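Local coordinates for protein response regulator aspartate phosphatase H (Bacillus subtilis, PDB 3Q15) that dephosphorylates the sporulation phosphotransferase Spo0F and also acts on the competence regulator ComA, helping to separate competence and sporulation in time, at residues H163-L168 with F186-N191; R180-L185 with E206-L211; S224-A229 with E243-A248; E286-I291 with F298-F303. One frame throughout, in Å; residues are numbered along the deposited sequence.

Contact 1 of 4, residues H163-L168 with F186-N191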
loop_
_atom_site.group_PDB
_atom_site.type_symbol
_atom_site.label_atom_id
_atom_site.label_comp_id
_atom_site.label_asym_id
_atom_site.label_seq_id
_atom_site.Cartn_x
_atom_site.Cartn_y
_atom_site.Cartn_z
ATOM N N HIS A 163 -2.722 -7.539 -3.280
ATOM C CA HIS A 163 -3.988 -7.510 -4.004
ATOM C C HIS A 163 -4.076 -8.530 -5.133
ATOM O O HIS A 163 -5.100 -9.188 -5.293
ATOM C CB HIS A 163 -4.280 -6.106 -4.531
ATOM C CG HIS A 163 -4.789 -5.174 -3.479
ATOM N ND1 HIS A 163 -6.078 -5.232 -2.994
ATOM C CD2 HIS A 163 -4.178 -4.172 -2.802
ATOM C CE1 HIS A 163 -6.241 -4.304 -2.069
ATOM N NE2 HIS A 163 -5.102 -3.645 -1.936
ATOM N N ILE A 164 -3.013 -8.659 -5.919
ATOM C CA ILE A 164 -3.056 -9.560 -7.064
ATOM C C ILE A 164 -3.170 -11.020 -6.628
ATOM O O ILE A 164 -3.728 -11.851 -7.348
ATOM C CB ILE A 164 -1.830 -9.384 -7.990
ATOM C CG1 ILE A 164 -2.121 -9.973 -9.368
ATOM C CG2 ILE A 164 -0.582 -10.019 -7.374
ATOM C CD1 ILE A 164 -3.338 -9.382 -10.036
ATOM N N LEU A 165 -2.647 -11.330 -5.447
ATOM C CA LEU A 165 -2.750 -12.684 -4.919
ATOM C C LEU A 165 -4.178 -13.010 -4.489
ATOM O O LEU A 165 -4.578 -14.175 -4.478
ATOM C CB LEU A 165 -1.774 -12.899 -3.759
ATOM C CG LEU A 165 -0.285 -12.990 -4.111
ATOM C CD1 LEU A 165 0.547 -13.137 -2.845
ATOM C CD2 LEU A 165 -0.020 -14.149 -5.065
ATOM N N GLN A 166 -4.947 -11.983 -4.138
ATOM C CA GLN A 166 -6.355 -12.185 -3.799
ATOM C C GLN A 166 -7.182 -12.385 -5.062
ATOM O O GLN A 166 -8.127 -13.175 -5.079
ATOM C CB GLN A 166 -6.904 -11.005 -2.998
ATOM C CG GLN A 166 -6.268 -10.837 -1.634
ATOM C CD GLN A 166 -6.999 -9.825 -0.779
ATOM O OE1 GLN A 166 -6.527 -8.705 -0.589
ATOM N NE2 GLN A 166 -8.156 -10.214 -0.254
ATOM N N ALA A 167 -6.821 -11.665 -6.119
ATOM C CA ALA A 167 -7.482 -11.824 -7.405
ATOM C C ALA A 167 -7.261 -13.231 -7.954
ATOM O O ALA A 167 -8.217 -13.938 -8.279
ATOM C CB ALA A 167 -6.983 -10.784 -8.390
ATOM N N LEU A 168 -5.996 -13.633 -8.039
ATOM C CA LEU A 168 -5.627 -14.939 -8.587
ATOM C C LEU A 168 -6.294 -16.099 -7.849
ATOM O O LEU A 168 -6.663 -17.104 -8.459
ATOM C CB LEU A 168 -4.107 -15.119 -8.578
ATOM C CG LEU A 168 -3.585 -16.409 -9.218
ATOM C CD1 LEU A 168 -3.891 -16.431 -10.710
ATOM C CD2 LEU A 168 -2.095 -16.564 -8.971
ATOM N N PHE A 186 1.151 -12.714 -15.101
ATOM C CA PHE A 186 2.023 -11.666 -15.634
ATOM C C PHE A 186 2.267 -10.570 -14.600
ATOM O O PHE A 186 3.390 -10.089 -14.442
ATOM C CB PHE A 186 1.444 -11.057 -16.917
ATOM C CG PHE A 186 1.500 -11.978 -18.103
ATOM C CD1 PHE A 186 2.244 -13.147 -18.056
ATOM C CD2 PHE A 186 0.812 -11.674 -19.266
ATOM C CE1 PHE A 186 2.298 -14.000 -19.146
ATOM C CE2 PHE A 186 0.863 -12.522 -20.359
ATOM C CZ PHE A 186 1.609 -13.688 -20.297
ATOM N N VAL A 187 1.210 -10.178 -13.895
ATOM C CA VAL A 187 1.327 -9.146 -12.872
ATOM C C VAL A 187 2.243 -9.604 -11.740
ATOM O O VAL A 187 3.098 -8.849 -11.280
ATOM C CB VAL A 187 -0.042 -8.739 -12.313
ATOM C CG1 VAL A 187 0.128 -7.807 -11.121
ATOM C CG2 VAL A 187 -0.871 -8.071 -13.402
ATOM N N ILE A 188 2.072 -10.847 -11.305
ATOM C CA ILE A 188 2.916 -11.403 -10.255
ATOM C C ILE A 188 4.384 -11.425 -10.681
ATOM O O ILE A 188 5.268 -11.031 -9.919
ATOM C CB ILE A 188 2.461 -12.818 -9.871
ATOM C CG1 ILE A 188 1.035 -12.783 -9.322
ATOM C CG2 ILE A 188 3.406 -13.428 -8.850
ATOM C CD1 ILE A 188 0.442 -14.167 -9.067
ATOM N N ALA A 189 4.638 -11.889 -11.901
ATOM C CA ALA A 189 5.991 -11.893 -12.444
ATOM C C ALA A 189 6.551 -10.475 -12.511
ATOM O O ALA A 189 7.677 -10.226 -12.083
ATOM C CB ALA A 189 6.004 -12.528 -13.821
ATOM N N GLY A 190 5.757 -9.553 -13.051
ATOM C CA GLY A 190 6.168 -8.166 -13.175
ATOM C C GLY A 190 6.566 -7.584 -11.834
ATOM O O GLY A 190 7.544 -6.839 -11.733
ATOM N N ASN A 191 5.812 -7.935 -10.796
ATOM C CA ASN A 191 6.098 -7.464 -9.446
ATOM C C ASN A 191 7.440 -7.972 -8.933
ATOM O O ASN A 191 8.236 -7.213 -8.374
ATOM C CB ASN A 191 4.969 -7.847 -8.482
ATOM C CG ASN A 191 3.723 -7.002 -8.683
ATOM O OD1 ASN A 191 3.769 -5.957 -9.336
ATOM N ND2 ASN A 191 2.605 -7.446 -8.118
#

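Contact 2 of 4, residues R180-L185 with E206-L211. With SO4 (sulfate ion), chain F.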
loop_
_atom_site.group_PDB
_atom_site.type_symbol
_atom_site.label_atom_id
_atom_site.label_comp_id
_atom_site.label_asym_id
_atom_site.label_seq_id
_atom_site.Cartn_x
_atom_site.Cartn_y
_atom_site.Cartn_z
ATOM N N ARG A 180 -7.904 -13.952 -17.237
ATOM C CA ARG A 180 -7.565 -13.180 -16.046
ATOM C C ARG A 180 -6.468 -13.866 -15.242
ATOM O O ARG A 180 -5.674 -13.204 -14.577
ATOM C CB ARG A 180 -8.797 -12.960 -15.160
ATOM C CG ARG A 180 -9.639 -11.747 -15.540
ATOM C CD ARG A 180 -8.896 -10.449 -15.259
ATOM N NE ARG A 180 -9.769 -9.283 -15.367
ATOM C CZ ARG A 180 -9.558 -8.252 -16.180
ATOM N NH1 ARG A 180 -8.491 -8.228 -16.968
ATOM N NH2 ARG A 180 -10.412 -7.238 -16.199
ATOM N N THR A 181 -6.435 -15.193 -15.306
ATOM C CA THR A 181 -5.440 -15.979 -14.587
ATOM C C THR A 181 -4.063 -15.742 -15.180
ATOM O O THR A 181 -3.087 -15.563 -14.459
ATOM C CB THR A 181 -5.774 -17.489 -14.650
ATOM O OG1 THR A 181 -7.031 -17.726 -14.005
ATOM C CG2 THR A 181 -4.701 -18.314 -13.957
ATOM N N ILE A 182 -3.994 -15.740 -16.506
ATOM C CA ILE A 182 -2.746 -15.477 -17.205
ATOM C C ILE A 182 -2.272 -14.057 -16.925
ATOM O O ILE A 182 -1.104 -13.837 -16.598
ATOM C CB ILE A 182 -2.899 -15.691 -18.717
ATOM C CG1 ILE A 182 -3.148 -17.175 -19.016
ATOM C CG2 ILE A 182 -1.664 -15.193 -19.449
ATOM C CD1 ILE A 182 -3.466 -17.472 -20.459
ATOM N N GLN A 183 -3.189 -13.099 -17.042
ATOM C CA GLN A 183 -2.876 -11.700 -16.760
ATOM C C GLN A 183 -2.411 -11.533 -15.319
ATOM O O GLN A 183 -1.536 -10.720 -15.034
ATOM C CB GLN A 183 -4.091 -10.803 -17.022
ATOM C CG GLN A 183 -4.518 -10.727 -18.478
ATOM C CD GLN A 183 -5.894 -10.105 -18.653
ATOM O OE1 GLN A 183 -6.821 -10.385 -17.890
ATOM N NE2 GLN A 183 -6.030 -9.252 -19.660
ATOM N N SER A 184 -3.002 -12.305 -14.411
ATOM C CA SER A 184 -2.624 -12.243 -13.001
ATOM C C SER A 184 -1.220 -12.795 -12.791
ATOM O O SER A 184 -0.460 -12.289 -11.963
ATOM C CB SER A 184 -3.631 -12.991 -12.129
ATOM O OG SER A 184 -4.888 -12.337 -12.137
ATOM N N LEU A 185 -0.879 -13.829 -13.550
ATOM C CA LEU A 185 0.459 -14.400 -13.495
ATOM C C LEU A 185 1.489 -13.405 -14.015
ATOM O O LEU A 185 2.571 -13.267 -13.442
ATOM C CB LEU A 185 0.517 -15.710 -14.288
ATOM C CG LEU A 185 -0.336 -16.847 -13.713
ATOM C CD1 LEU A 185 -0.455 -18.013 -14.691
ATOM C CD2 LEU A 185 0.228 -17.319 -12.380
ATOM N N GLU A 206 5.979 -19.452 -16.646
ATOM C CA GLU A 206 5.862 -20.783 -17.232
ATOM C C GLU A 206 4.441 -21.322 -17.089
ATOM O O GLU A 206 3.903 -21.921 -18.020
ATOM C CB GLU A 206 6.878 -21.748 -16.616
ATOM C CG GLU A 206 8.326 -21.431 -16.975
ATOM C CD GLU A 206 9.323 -22.357 -16.297
ATOM O OE1 GLU A 206 10.466 -22.463 -16.790
ATOM O OE2 GLU A 206 8.968 -22.973 -15.270
ATOM N N ALA A 207 3.832 -21.108 -15.927
ATOM C CA ALA A 207 2.451 -21.533 -15.717
ATOM C C ALA A 207 1.533 -20.789 -16.676
ATOM O O ALA A 207 0.591 -21.360 -17.220
ATOM C CB ALA A 207 2.028 -21.285 -14.277
ATOM N N ALA A 208 1.817 -19.507 -16.884
ATOM C CA ALA A 208 1.046 -18.710 -17.828
ATOM C C ALA A 208 1.173 -19.277 -19.237
ATOM O O ALA A 208 0.183 -19.396 -19.956
ATOM C CB ALA A 208 1.490 -17.252 -17.794
ATOM N N LEU A 209 2.394 -19.630 -19.629
ATOM C CA LEU A 209 2.614 -20.224 -20.941
ATOM C C LEU A 209 1.801 -21.505 -21.115
ATOM O O LEU A 209 1.130 -21.688 -22.131
ATOM C CB LEU A 209 4.099 -20.514 -21.178
ATOM C CG LEU A 209 4.421 -21.293 -22.462
ATOM C CD1 LEU A 209 3.934 -20.540 -23.693
ATOM C CD2 LEU A 209 5.912 -21.593 -22.574
ATOM N N GLU A 210 1.867 -22.390 -20.124
ATOM C CA GLU A 210 1.157 -23.666 -20.191
ATOM C C GLU A 210 -0.349 -23.461 -20.288
ATOM O O GLU A 210 -1.022 -24.110 -21.086
ATOM C CB GLU A 210 1.495 -24.551 -18.986
ATOM C CG GLU A 210 2.559 -25.603 -19.271
ATOM C CD GLU A 210 2.372 -26.870 -18.449
ATOM O OE1 GLU A 210 2.022 -26.768 -17.254
ATOM O OE2 GLU A 210 2.567 -27.972 -19.004
ATOM N N LEU A 211 -0.871 -22.554 -19.472
ATOM C CA LEU A 211 -2.297 -22.263 -19.476
ATOM C C LEU A 211 -2.724 -21.699 -20.829
ATOM O O LEU A 211 -3.745 -22.100 -21.389
ATOM C CB LEU A 211 -2.638 -21.280 -18.356
ATOM C CG LEU A 211 -4.118 -20.978 -18.137
ATOM C CD1 LEU A 211 -4.898 -22.263 -17.891
ATOM C CD2 LEU A 211 -4.286 -20.009 -16.980
HETATM S S SO4 F . -9.047 -5.296 -19.149
HETATM O O1 SO4 F . -9.103 -6.686 -19.592
HETATM O O2 SO4 F . -9.100 -4.416 -20.312
HETATM O O3 SO4 F . -10.180 -5.010 -18.271
HETATM O O4 SO4 F . -7.798 -5.071 -18.427
#

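Contact 3 of 4, residues S224-A229 with E243-A248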
loop_
_atom_site.group_PDB
_atom_site.type_symbol
_atom_site.label_atom_id
_atom_site.label_comp_id
_atom_site.label_asym_id
_atom_site.label_seq_id
_atom_site.Cartn_x
_atom_site.Cartn_y
_atom_site.Cartn_z
ATOM N N SER A 224 3.597 -14.792 -23.512
ATOM C CA SER A 224 4.205 -15.615 -22.467
ATOM C C SER A 224 5.643 -15.974 -22.817
ATOM O O SER A 224 6.535 -15.911 -21.968
ATOM C CB SER A 224 3.397 -16.897 -22.245
ATOM O OG SER A 224 2.078 -16.600 -21.808
ATOM N N LEU A 225 5.855 -16.361 -24.071
ATOM C CA LEU A 225 7.178 -16.748 -24.546
ATOM C C LEU A 225 8.123 -15.552 -24.519
ATOM O O LEU A 225 9.296 -15.680 -24.171
ATOM C CB LEU A 225 7.083 -17.320 -25.962
ATOM C CG LEU A 225 6.439 -18.702 -26.103
ATOM C CD1 LEU A 225 6.146 -19.017 -27.563
ATOM C CD2 LEU A 225 7.335 -19.777 -25.495
ATOM N N LEU A 226 7.598 -14.388 -24.886
ATOM C CA LEU A 226 8.361 -13.148 -24.831
ATOM C C LEU A 226 8.747 -12.817 -23.394
ATOM O O LEU A 226 9.891 -12.460 -23.112
ATOM C CB LEU A 226 7.545 -12.003 -25.427
ATOM C CG LEU A 226 8.143 -10.602 -25.304
ATOM C CD1 LEU A 226 9.519 -10.545 -25.945
ATOM C CD2 LEU A 226 7.211 -9.591 -25.941
ATOM N N ASN A 227 7.783 -12.940 -22.489
ATOM C CA ASN A 227 8.025 -12.677 -21.078
ATOM C C ASN A 227 9.065 -13.622 -20.488
ATOM O O ASN A 227 9.920 -13.206 -19.708
ATOM C CB ASN A 227 6.714 -12.736 -20.288
ATOM C CG ASN A 227 5.810 -11.551 -20.579
ATOM O OD1 ASN A 227 6.248 -10.559 -21.155
ATOM N ND2 ASN A 227 4.551 -11.646 -20.172
ATOM N N ILE A 228 8.990 -14.891 -20.872
ATOM C CA ILE A 228 9.986 -15.871 -20.461
ATOM C C ILE A 228 11.374 -15.479 -20.973
ATOM O O ILE A 228 12.351 -15.516 -20.225
ATOM C CB ILE A 228 9.625 -17.285 -20.960
ATOM C CG1 ILE A 228 8.323 -17.754 -20.308
ATOM C CG2 ILE A 228 10.747 -18.263 -20.660
ATOM C CD1 ILE A 228 7.828 -19.082 -20.815
ATOM N N ALA A 229 11.449 -15.100 -22.247
ATOM C CA ALA A 229 12.711 -14.680 -22.854
ATOM C C ALA A 229 13.324 -13.470 -22.140
ATOM O O ALA A 229 14.518 -13.456 -21.840
ATOM C CB ALA A 229 12.515 -14.387 -24.336
ATOM N N GLU A 243 16.661 -18.428 -27.306
ATOM C CA GLU A 243 15.825 -19.559 -27.681
ATOM C C GLU A 243 14.345 -19.202 -27.608
ATOM O O GLU A 243 13.576 -19.481 -28.530
ATOM C CB GLU A 243 16.123 -20.749 -26.773
ATOM C CG GLU A 243 15.183 -21.917 -26.957
ATOM C CD GLU A 243 15.567 -23.098 -26.096
ATOM O OE1 GLU A 243 16.768 -23.226 -25.772
ATOM O OE2 GLU A 243 14.670 -23.891 -25.737
ATOM N N HIS A 244 13.947 -18.577 -26.507
ATOM C CA HIS A 244 12.551 -18.212 -26.334
ATOM C C HIS A 244 12.154 -17.020 -27.197
ATOM O O HIS A 244 11.041 -16.978 -27.715
ATOM C CB HIS A 244 12.220 -17.986 -24.858
ATOM C CG HIS A 244 12.203 -19.248 -24.053
ATOM N ND1 HIS A 244 13.350 -19.849 -23.584
ATOM C CD2 HIS A 244 11.175 -20.037 -23.653
ATOM C CE1 HIS A 244 13.031 -20.945 -22.919
ATOM N NE2 HIS A 244 11.717 -21.082 -22.950
ATOM N N PHE A 245 13.063 -16.062 -27.367
ATOM C CA PHE A 245 12.796 -14.945 -28.267
ATOM C C PHE A 245 12.401 -15.476 -29.641
ATOM O O PHE A 245 11.413 -15.036 -30.229
ATOM C CB PHE A 245 14.005 -14.007 -28.384
ATOM C CG PHE A 245 14.099 -12.988 -27.280
ATOM C CD1 PHE A 245 13.047 -12.117 -27.026
ATOM C CD2 PHE A 245 15.242 -12.891 -26.507
ATOM C CE1 PHE A 245 13.132 -11.176 -26.010
ATOM C CE2 PHE A 245 15.337 -11.954 -25.490
ATOM C CZ PHE A 245 14.280 -11.094 -25.241
ATOM N N GLN A 246 13.167 -16.438 -30.141
ATOM C CA GLN A 246 12.906 -17.003 -31.459
ATOM C C GLN A 246 11.605 -17.803 -31.500
ATOM O O GLN A 246 10.924 -17.837 -32.526
ATOM C CB GLN A 246 14.099 -17.833 -31.934
ATOM C CG GLN A 246 15.356 -16.989 -32.106
ATOM C CD GLN A 246 16.552 -17.779 -32.594
ATOM O OE1 GLN A 246 16.576 -19.009 -32.521
ATOM N NE2 GLN A 246 17.558 -17.072 -33.098
ATOM N N LYS A 247 11.253 -18.430 -30.384
ATOM C CA LYS A 247 9.960 -19.093 -30.278
ATOM C C LYS A 247 8.830 -18.070 -30.358
ATOM O O LYS A 247 7.845 -18.276 -31.066
ATOM C CB LYS A 247 9.858 -19.894 -28.978
ATOM C CG LYS A 247 10.692 -21.162 -28.962
ATOM C CD LYS A 247 10.473 -21.951 -27.683
ATOM C CE LYS A 247 11.190 -23.289 -27.735
ATOM N NZ LYS A 247 10.714 -24.117 -28.879
ATOM N N ALA A 248 8.978 -16.967 -29.631
ATOM C CA ALA A 248 8.001 -15.886 -29.674
ATOM C C ALA A 248 7.948 -15.269 -31.068
ATOM O O ALA A 248 6.879 -14.925 -31.565
ATOM C CB ALA A 248 8.333 -14.826 -28.637
#

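Contact 4 of 4, residues E286-I291 with F298-F303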
loop_
_atom_site.group_PDB
_atom_site.type_symbol
_atom_site.label_atom_id
_atom_site.label_comp_id
_atom_site.label_asym_id
_atom_site.label_seq_id
_atom_site.Cartn_x
_atom_site.Cartn_y
_atom_site.Cartn_z
ATOM N N GLU A 286 15.119 -5.577 -39.448
ATOM C CA GLU A 286 13.846 -6.248 -39.671
ATOM C C GLU A 286 12.739 -5.591 -38.856
ATOM O O GLU A 286 11.630 -5.398 -39.348
ATOM C CB GLU A 286 13.948 -7.737 -39.325
ATOM C CG GLU A 286 12.655 -8.513 -39.533
ATOM C CD GLU A 286 12.797 -9.998 -39.227
ATOM O OE1 GLU A 286 11.781 -10.622 -38.859
ATOM O OE2 GLU A 286 13.914 -10.543 -39.360
ATOM N N GLY A 287 13.049 -5.246 -37.610
ATOM C CA GLY A 287 12.083 -4.611 -36.732
ATOM C C GLY A 287 11.714 -3.207 -37.178
ATOM O O GLY A 287 10.569 -2.780 -37.029
ATOM N N LEU A 288 12.687 -2.483 -37.724
ATOM C CA LEU A 288 12.449 -1.131 -38.218
ATOM C C LEU A 288 11.514 -1.119 -39.427
ATOM O O LEU A 288 10.848 -0.121 -39.696
ATOM C CB LEU A 288 13.771 -0.437 -38.568
ATOM C CG LEU A 288 14.656 -0.014 -37.394
ATOM C CD1 LEU A 288 16.009 0.488 -37.880
ATOM C CD2 LEU A 288 13.956 1.050 -36.564
ATOM N N ASP A 289 11.462 -2.231 -40.152
ATOM C CA ASP A 289 10.628 -2.329 -41.347
ATOM C C ASP A 289 9.182 -2.683 -41.019
ATOM O O ASP A 289 8.283 -2.462 -41.829
ATOM C CB ASP A 289 11.210 -3.354 -42.324
ATOM C CG ASP A 289 12.470 -2.854 -43.012
ATOM O OD1 ASP A 289 12.985 -3.560 -43.906
ATOM O OD2 ASP A 289 12.939 -1.750 -42.665
ATOM N N HIS A 290 8.962 -3.237 -39.831
ATOM C CA HIS A 290 7.624 -3.627 -39.398
ATOM C C HIS A 290 6.883 -2.482 -38.707
ATOM O O HIS A 290 5.654 -2.489 -38.610
ATOM C CB HIS A 290 7.697 -4.838 -38.463
ATOM C CG HIS A 290 7.910 -6.139 -39.174
ATOM N ND1 HIS A 290 9.159 -6.694 -39.358
ATOM C CD2 HIS A 290 7.032 -6.992 -39.751
ATOM C CE1 HIS A 290 9.040 -7.833 -40.014
ATOM N NE2 HIS A 290 7.760 -8.038 -40.265
ATOM N N ILE A 291 7.635 -1.500 -38.223
ATOM C CA ILE A 291 7.042 -0.379 -37.496
ATOM C C ILE A 291 6.191 0.502 -38.407
ATOM O O ILE A 291 6.599 0.850 -39.517
ATOM C CB ILE A 291 8.117 0.462 -36.779
ATOM C CG1 ILE A 291 8.793 -0.377 -35.692
ATOM C CG2 ILE A 291 7.509 1.725 -36.173
ATOM C CD1 ILE A 291 9.902 0.341 -34.952
ATOM N N PHE A 298 7.865 3.542 -28.784
ATOM C CA PHE A 298 9.121 4.163 -29.171
ATOM C C PHE A 298 10.180 3.128 -29.560
ATOM O O PHE A 298 11.374 3.413 -29.521
ATOM C CB PHE A 298 9.632 5.072 -28.049
ATOM C CG PHE A 298 8.728 6.241 -27.756
ATOM C CD1 PHE A 298 8.902 7.451 -28.410
ATOM C CD2 PHE A 298 7.703 6.127 -26.832
ATOM C CE1 PHE A 298 8.074 8.528 -28.143
ATOM C CE2 PHE A 298 6.870 7.199 -26.562
ATOM C CZ PHE A 298 7.056 8.401 -27.219
ATOM N N TYR A 299 9.742 1.932 -29.944
ATOM C CA TYR A 299 10.679 0.896 -30.371
ATOM C C TYR A 299 11.562 1.384 -31.514
ATOM O O TYR A 299 12.686 0.913 -31.691
ATOM C CB TYR A 299 9.949 -0.403 -30.739
ATOM C CG TYR A 299 9.392 -1.122 -29.532
ATOM C CD1 TYR A 299 10.227 -1.830 -28.677
ATOM C CD2 TYR A 299 8.037 -1.073 -29.233
ATOM C CE1 TYR A 299 9.726 -2.476 -27.561
ATOM C CE2 TYR A 299 7.529 -1.718 -28.119
ATOM C CZ TYR A 299 8.379 -2.418 -27.288
ATOM O OH TYR A 299 7.878 -3.061 -26.179
ATOM N N LYS A 300 11.058 2.346 -32.279
ATOM C CA LYS A 300 11.841 2.948 -33.344
ATOM C C LYS A 300 13.101 3.594 -32.777
ATOM O O LYS A 300 14.189 3.451 -33.334
ATOM C CB LYS A 300 11.011 3.986 -34.104
ATOM C CG LYS A 300 11.629 4.413 -35.431
ATOM C CD LYS A 300 10.670 5.250 -36.266
ATOM C CE LYS A 300 10.533 6.650 -35.702
ATOM N NZ LYS A 300 11.823 7.389 -35.763
ATOM N N GLU A 301 12.946 4.305 -31.663
ATOM C CA GLU A 301 14.066 5.005 -31.039
ATOM C C GLU A 301 14.995 4.046 -30.300
ATOM O O GLU A 301 16.205 4.263 -30.233
ATOM C CB GLU A 301 13.564 6.096 -30.091
ATOM C CG GLU A 301 13.172 7.399 -30.780
ATOM C CD GLU A 301 11.842 7.314 -31.507
ATOM O OE1 GLU A 301 11.546 8.226 -32.310
ATOM O OE2 GLU A 301 11.087 6.347 -31.271
ATOM N N LEU A 302 14.420 2.987 -29.740
ATOM C CA LEU A 302 15.211 1.942 -29.099
ATOM C C LEU A 302 16.033 1.170 -30.135
ATOM O O LEU A 302 17.189 0.826 -29.893
ATOM C CB LEU A 302 14.316 0.980 -28.308
ATOM C CG LEU A 302 13.735 1.423 -26.961
ATOM C CD1 LEU A 302 14.802 2.073 -26.094
ATOM C CD2 LEU A 302 12.567 2.364 -27.161
ATOM N N PHE A 303 15.433 0.898 -31.289
ATOM C CA PHE A 303 16.156 0.228 -32.360
ATOM C C PHE A 303 17.316 1.090 -32.819
ATOM O O PHE A 303 18.435 0.605 -32.974
ATOM C CB PHE A 303 15.243 -0.084 -33.544
ATOM C CG PHE A 303 14.515 -1.391 -33.421
ATOM C CD1 PHE A 303 15.213 -2.590 -33.377
ATOM C CD2 PHE A 303 13.132 -1.428 -33.368
ATOM C CE1 PHE A 303 14.544 -3.801 -33.271
ATOM C CE2 PHE A 303 12.456 -2.636 -33.262
ATOM C CZ PHE A 303 13.163 -3.825 -33.212
#

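Contact 1 of 4, residues H163-L168 with F186-N191
Ile164 and Ile188 cover the most surface here, and Ile164 meets the opposite helix with both of its branches. Its CG1 lies against Val187 CG1 at 3.6 Å, while Ile164 CG2 reaches Ile188 CG1 at 3.7 Å, so the side chain straddles two successive residues of 186-191. The split follows from chi1 of -161°, which sets CG1 anti to the backbone N and leaves CG2 between N and the carbonyl carbon. Ile188 is extended beyond CG1, and its CD1 ends among two leucine methyls: Leu168 CD2 at 3.5 Å, tighter than usual van der Waals contact, and Leu165 CD2 at 4.0 Å. Both leucines cross Ile188 at about a right angle. Asn191 ND2 comes to 4.2 Å from Ile164 CG2, and the same nitrogen is hydrogen-bonded to Ser160 OG. Behind this layer the helix axes run nearly antiparallel, at 157° and 10.1 Å, and the branched side chains meet between them. Ile164 also touches Phe145 and Ala148 of helix 137-153, and Ile188 touches His204 of helix 198-214, which places the contact where the predicted second and third TPR repeats meet. Leu165 also packs on Tyr378 of the second subunit. Aliphatic carbons carry nearly all of the contact, so the two segments hold together by dispersion and burial, and the amide nitrogen of Asn191 is satisfied by Ser160.

Contact 2 of 4, residues R180-L185 with E206-L211
Helices 178-194 and 198-214 form an antiparallel helical hairpin in the predicted third TPR repeat, and segments 180-185 and 206-211 are where its two arms touch. Their axes approach to 9.0 Å at 159°, and the CA atoms of Ile182 and Ala208 stand only 5.0 Å apart, consistent with the small side chain of Ala208. Leu185 lays CD1 against the backbone beside it, 3.5 Å from Ala208 N, and meets Ala208 CB at 3.7 Å. At the other end Leu211 extends its CD2 branch between Thr181 and Ile182. Its CG is anti to the backbone N (chi1 -174°). Leu211 CD2 presses on Thr181 CG2 at 3.5 Å, a tight pair in which the side chains cross at about a right angle, and on Ile182 CG1 at 3.7 Å. Thr181 OG1 is hydrogen-bonded to Tyr177 O, while CG2 makes the contact. Away from this seam, Arg180 NH2 gives a nearly straight bond (170°) to O3 of a sulfate ion, probably from the crystallisation liquor, and NH1 is shared between sulfate O1 and Gln183 OE1. Arg180 also forms a salt bridge with Glu142 and a cation-pi contact with Phe145. The chemistry is thus divided: the hairpin seam is apolar, whereas the guanidinium, which meets Glu142 and Phe145 of helix 137-153, marks a place where an anion can bind, its positive charge probably balanced in part by Glu142.

Contact 3 of 4, residues S224-A229 with E243-A248
The Phe245 ring takes the methyl of Ala229 over the centre of one face: CB stands 3.5 Å from the ring centroid and only 8° off the normal, a CH-pi contact. At the ring's edge, near its plane, Leu226 CD1 approaches Phe245 CE1 to 3.7 Å. The His244 ring is met similarly but less centrally, with Ile228 CG2 over one face, 21° off the normal and offset toward the rim, closest to CD2 at 3.5 Å. Leu225 CD2 lies at the edge of this imidazole. The hydrogen bond from His244 ND1 to Met240 O, one turn back on the same helix, probably helps hold the ring's rotation. These rings sit on the second helix of the predicted fourth TPR repeat, a helical hairpin whose axes are 7.9 Å apart and nearly antiparallel. Alanines line the seam from both sides: Ala229 CB touches His244 CB at 3.6 Å, and Ala248 CB meets Leu225 CB at 3.9 Å. Leu226 starts away from helix 238-255, but its CG is anti to the backbone N and chi2 of 57° puts CD1 at the phenyl edge. Beyond the pair, Phe245 packs on Leu267 and Thr270 of helix 260-273, and Leu225 and Ile228 lean on Leu209 of helix 198-214.

Contact 4 of 4, residues E286-I291 with F298-F303
Phe303 is the chief bump of this contact, and the hollow that receives it is made by Gly287 on the facing helix. The pair joins the C-terminal part of helix 277-290, in the predicted fifth TPR repeat, to the start of helix 299-310 in an antiparallel helical hairpin of 157° and 9.9 Å between axes. Phe303 CZ comes within 3.8 Å of Gly287 CA, and Gly287 C and Leu288 N lie over one face of the phenyl ring. Having no side chain, Gly287 lets the ring tip lie this close to its backbone. Leu288 slides past Phe303 in the opposite direction, and its CD2 packs on Phe303 CB at 3.5 Å. Ile291 is the bump going the other way. Its CG1 is anti to the carbonyl carbon, and chi2 of 178° extends CD1 into the notch formed by the first turn of the other helix, near Tyr299 CB and Lys300 CB, and 4.0 Å from Phe303 CD2. The aliphatic start of Lys300 borders this notch, while its bent chain leads away to a salt bridge with Glu301. The deepest point of Ile291 is its CD1, which stops 3.5 Å from the backbone N of Lys300.

The four contacts come in the order 1, 2, 3, 4 along the superhelix of TPR-type helical hairpins, although the segments of contacts 1 and 2 alternate in sequence. Contacts 1 and 2 share helix 178-194, with centres 10 Å apart, and touch directly, for example Phe186 CE1 on Ala208 CB at 3.6 Å. Helices 198-214 and 218-235 are consecutive and bring contacts 2 and 3 to 14 Å between centres, where Leu209 packs on Ile228 and Leu225. Contact 4 stands further along, 18 Å from contact 3 between centres and about 7 Å between nearest atoms, without touching it. Contacts 1 to 3 thus form one continuous packed run of the C-terminal domain.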